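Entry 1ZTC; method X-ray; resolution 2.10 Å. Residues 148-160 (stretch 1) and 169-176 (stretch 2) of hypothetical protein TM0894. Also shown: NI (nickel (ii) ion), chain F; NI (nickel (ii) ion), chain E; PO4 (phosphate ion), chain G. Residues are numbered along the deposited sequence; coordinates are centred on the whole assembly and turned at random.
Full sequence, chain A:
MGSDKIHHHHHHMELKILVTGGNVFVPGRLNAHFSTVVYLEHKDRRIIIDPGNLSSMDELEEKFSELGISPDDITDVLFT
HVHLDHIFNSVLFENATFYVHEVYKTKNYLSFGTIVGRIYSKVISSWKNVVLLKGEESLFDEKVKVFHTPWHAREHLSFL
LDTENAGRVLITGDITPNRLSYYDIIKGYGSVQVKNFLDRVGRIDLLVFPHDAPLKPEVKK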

# COMPACT_ATOMS: atom_id res chain seq x y z
N HIS A 148 -27.50 -16.80 2.33
CA HIS A 148 -26.31 -17.68 2.27
C HIS A 148 -25.78 -17.67 0.85
O HIS A 148 -26.46 -18.11 -0.07
CB HIS A 148 -26.63 -19.11 2.69
CG HIS A 148 -25.41 -19.96 2.94
ND1 HIS A 148 -25.46 -21.34 2.96
CD2 HIS A 148 -24.13 -19.63 3.22
CE1 HIS A 148 -24.26 -21.82 3.24
NE2 HIS A 148 -23.43 -20.80 3.39
N THR A 149 -24.57 -17.16 0.68
CA THR A 149 -24.00 -16.97 -0.63
C THR A 149 -22.59 -17.58 -0.66
O THR A 149 -21.60 -16.86 -0.72
CB THR A 149 -23.97 -15.47 -0.99
OG1 THR A 149 -23.35 -14.72 0.07
CG2 THR A 149 -25.38 -14.92 -1.16
N PRO A 150 -22.52 -18.91 -0.62
CA PRO A 150 -21.22 -19.60 -0.41
C PRO A 150 -20.34 -19.71 -1.67
O PRO A 150 -19.87 -20.77 -2.01
CB PRO A 150 -21.65 -20.99 0.10
CG PRO A 150 -22.99 -21.21 -0.57
CD PRO A 150 -23.65 -19.86 -0.70
N TRP A 151 -20.13 -18.62 -2.38
CA TRP A 151 -19.35 -18.62 -3.63
C TRP A 151 -18.11 -17.78 -3.38
O TRP A 151 -17.83 -16.78 -4.07
CB TRP A 151 -20.20 -18.10 -4.78
CG TRP A 151 -21.55 -18.77 -4.74
CD1 TRP A 151 -21.80 -20.12 -4.80
CD2 TRP A 151 -22.82 -18.14 -4.55
NE1 TRP A 151 -23.14 -20.35 -4.68
CE2 TRP A 151 -23.79 -19.16 -4.53
CE3 TRP A 151 -23.23 -16.81 -4.41
CZ2 TRP A 151 -25.15 -18.89 -4.38
CZ3 TRP A 151 -24.58 -16.54 -4.26
CH2 TRP A 151 -25.52 -17.58 -4.23
N HIS A 152 -17.40 -18.19 -2.35
CA HIS A 152 -16.17 -17.53 -1.91
C HIS A 152 -15.64 -18.26 -0.66
O HIS A 152 -14.46 -18.59 -0.55
CB HIS A 152 -16.42 -16.04 -1.59
CG HIS A 152 -15.20 -15.36 -1.06
ND1 HIS A 152 -14.12 -15.07 -1.85
CD2 HIS A 152 -14.87 -14.99 0.21
CE1 HIS A 152 -13.17 -14.51 -1.11
NE2 HIS A 152 -13.60 -14.46 0.14
N ALA A 153 -16.56 -18.52 0.27
CA ALA A 153 -16.25 -19.32 1.48
C ALA A 153 -17.55 -19.98 1.91
O ALA A 153 -18.64 -19.44 1.64
CB ALA A 153 -15.70 -18.42 2.57
N ARG A 154 -17.46 -21.15 2.53
CA ARG A 154 -18.66 -21.92 2.86
C ARG A 154 -19.63 -21.16 3.77
O ARG A 154 -20.84 -21.37 3.73
CB ARG A 154 -18.29 -23.24 3.54
CG ARG A 154 -17.71 -23.08 4.97
CD ARG A 154 -17.09 -24.35 5.53
NE ARG A 154 -15.79 -24.63 4.92
CZ ARG A 154 -15.03 -25.68 5.20
NH1 ARG A 154 -15.44 -26.59 6.07
NH2 ARG A 154 -13.86 -25.82 4.58
N GLU A 155 -19.09 -20.27 4.60
CA GLU A 155 -19.92 -19.53 5.58
C GLU A 155 -20.40 -18.17 5.07
O GLU A 155 -20.97 -17.37 5.83
CB GLU A 155 -19.17 -19.36 6.89
CG GLU A 155 -18.12 -18.24 6.97
CD GLU A 155 -16.78 -18.59 6.32
OE1 GLU A 155 -16.64 -19.70 5.73
OE2 GLU A 155 -15.85 -17.76 6.46
N HIS A 156 -20.18 -17.90 3.79
CA HIS A 156 -20.34 -16.56 3.28
C HIS A 156 -21.81 -16.13 3.20
O HIS A 156 -22.68 -16.86 2.70
CB HIS A 156 -19.65 -16.41 1.92
CG HIS A 156 -19.58 -14.98 1.46
ND1 HIS A 156 -20.65 -14.33 0.88
CD2 HIS A 156 -18.58 -14.07 1.56
CE1 HIS A 156 -20.30 -13.08 0.63
NE2 HIS A 156 -19.05 -12.89 1.04
N LEU A 157 -22.04 -14.91 3.66
CA LEU A 157 -23.36 -14.29 3.68
C LEU A 157 -23.35 -12.95 2.98
O LEU A 157 -22.35 -12.21 3.02
CB LEU A 157 -23.79 -14.02 5.13
CG LEU A 157 -23.95 -15.21 6.08
CD1 LEU A 157 -24.18 -14.67 7.49
CD2 LEU A 157 -25.05 -16.16 5.66
N SER A 158 -24.50 -12.64 2.36
CA SER A 158 -24.79 -11.31 1.85
C SER A 158 -26.04 -10.79 2.59
O SER A 158 -26.87 -11.58 3.07
CB SER A 158 -24.98 -11.33 0.31
OG SER A 158 -23.86 -11.91 -0.36
N PHE A 159 -26.13 -9.47 2.70
CA PHE A 159 -27.19 -8.82 3.46
C PHE A 159 -27.91 -7.74 2.64
O PHE A 159 -27.29 -6.85 2.07
CB PHE A 159 -26.63 -8.16 4.71
CG PHE A 159 -25.87 -9.07 5.60
CD1 PHE A 159 -26.53 -9.93 6.47
CD2 PHE A 159 -24.48 -9.09 5.56
CE1 PHE A 159 -25.82 -10.79 7.30
CE2 PHE A 159 -23.77 -9.94 6.38
CZ PHE A 159 -24.43 -10.81 7.26
N LEU A 160 -29.23 -7.85 2.59
CA LEU A 160 -30.06 -6.88 1.91
C LEU A 160 -30.73 -6.01 2.96
O LEU A 160 -31.42 -6.52 3.87
CB LEU A 160 -31.11 -7.61 1.06
CG LEU A 160 -32.02 -6.75 0.17
CD1 LEU A 160 -31.22 -6.12 -0.99
CD2 LEU A 160 -33.14 -7.60 -0.37
N VAL A 169 -30.36 -1.67 -0.21
CA VAL A 169 -28.89 -1.77 -0.33
C VAL A 169 -28.48 -3.22 -0.17
O VAL A 169 -28.89 -3.89 0.78
CB VAL A 169 -28.17 -0.90 0.74
CG1 VAL A 169 -26.67 -0.98 0.60
CG2 VAL A 169 -28.63 0.55 0.65
N LEU A 170 -27.66 -3.69 -1.10
CA LEU A 170 -27.08 -5.03 -1.00
C LEU A 170 -25.61 -4.95 -0.59
O LEU A 170 -24.77 -4.40 -1.33
CB LEU A 170 -27.19 -5.79 -2.33
CG LEU A 170 -26.66 -7.25 -2.31
CD1 LEU A 170 -27.38 -8.09 -1.30
CD2 LEU A 170 -26.74 -7.88 -3.66
N ILE A 171 -25.32 -5.49 0.60
CA ILE A 171 -23.95 -5.71 1.07
C ILE A 171 -23.52 -7.07 0.49
O ILE A 171 -23.96 -8.12 0.92
CB ILE A 171 -23.88 -5.76 2.60
CG1 ILE A 171 -24.62 -4.58 3.26
CG2 ILE A 171 -22.39 -5.88 3.06
CD1 ILE A 171 -24.20 -3.24 2.80
N THR A 172 -22.71 -7.04 -0.56
CA THR A 172 -22.46 -8.25 -1.35
C THR A 172 -21.55 -9.22 -0.65
O THR A 172 -21.75 -10.45 -0.74
CB THR A 172 -21.84 -7.92 -2.73
OG1 THR A 172 -20.54 -7.34 -2.58
CG2 THR A 172 -22.74 -6.98 -3.49
N GLY A 173 -20.56 -8.66 0.06
CA GLY A 173 -19.43 -9.43 0.51
C GLY A 173 -18.57 -9.82 -0.68
O GLY A 173 -18.69 -9.25 -1.79
N ASP A 174 -17.70 -10.79 -0.43
CA ASP A 174 -16.63 -11.12 -1.36
C ASP A 174 -17.02 -11.98 -2.54
O ASP A 174 -16.15 -12.37 -3.31
CB ASP A 174 -15.51 -11.78 -0.59
CG ASP A 174 -14.50 -10.78 -0.06
OD1 ASP A 174 -14.47 -9.62 -0.47
OD2 ASP A 174 -13.68 -11.18 0.74
N ILE A 175 -18.31 -12.27 -2.70
CA ILE A 175 -18.75 -12.88 -3.94
C ILE A 175 -18.55 -11.89 -5.12
O ILE A 175 -18.44 -12.33 -6.25
CB ILE A 175 -20.21 -13.36 -3.87
CG1 ILE A 175 -21.14 -12.18 -3.59
CG2 ILE A 175 -20.35 -14.46 -2.81
CD1 ILE A 175 -22.61 -12.54 -3.64
N THR A 176 -18.58 -10.59 -4.85
CA THR A 176 -18.25 -9.55 -5.82
C THR A 176 -17.38 -8.51 -5.08
O THR A 176 -17.88 -7.57 -4.49
CB THR A 176 -19.48 -8.81 -6.36
OG1 THR A 176 -20.28 -8.36 -5.26
CG2 THR A 176 -20.30 -9.67 -7.30
NI NI F . -12.78 -13.08 1.77
NI NI E . -12.40 -9.55 1.47
P PO4 G . -14.01 -22.89 2.00
O1 PO4 G . -14.04 -24.39 2.07
O2 PO4 G . -12.69 -22.38 2.48
O3 PO4 G . -15.00 -22.31 2.98
O4 PO4 G . -14.33 -22.48 0.59
O HOH W 1 -10.19 -10.42 0.44
O HOH W 2 -11.47 -11.56 2.63
O HOH W 3 -10.84 -12.79 0.34

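What pairs the backbones? Phe159 and Ile171 form an antiparallel hydrogen-bonded pair: Phe159 N donates to Ile171 O (3.1 Å), and Ile171 N to Phe159 O (2.8 Å). Their side chains share one face of the sheet, where both have chi1 in m and Phe159 CB lies 4.2 Å from Ile171 CB. Leu160 and Leu170 occupy the other face; with chi1 t and chi2 p, each brings its end nearer the neighbouring stretch.

How does the link continue past Ile171? Ser158, chi1 m, donates from OG to Thr172 O at 2.6 Å, a short reach suited to a small hydroxyl. His156, chi1 t, extends its ring so that NE2 accepts from Asp174 N at 2.9 Å. Gly173 leaves room for this ring: an ideal CB there would sit 2.4 Å from His156 NE2, and its positive phi also favours glycine.

What joins His152 to Asp174? Nickel does: His152 NE2 (2.3 Å) and Asp174 OD2 (2.4 Å) bind the chain F ion, and OD2 also binds the chain E ion at 2.2 Å. With chi1 t and chi2 72°, His152 lays one ring face over Asp174 CB, 3.4 Å from the ring centroid.

Where does Ile175 fit? It has the largest share, 94 Å², of the 589 Å² buried over both sides. With chi1 p and chi2 t, its branched apolar side chain suits a divided contact: CG2 packs 3.4 Å from Thr149 O and 4.0 Å from Trp151 CE3, while CD1 lies 3.6 Å from Ser158 OG.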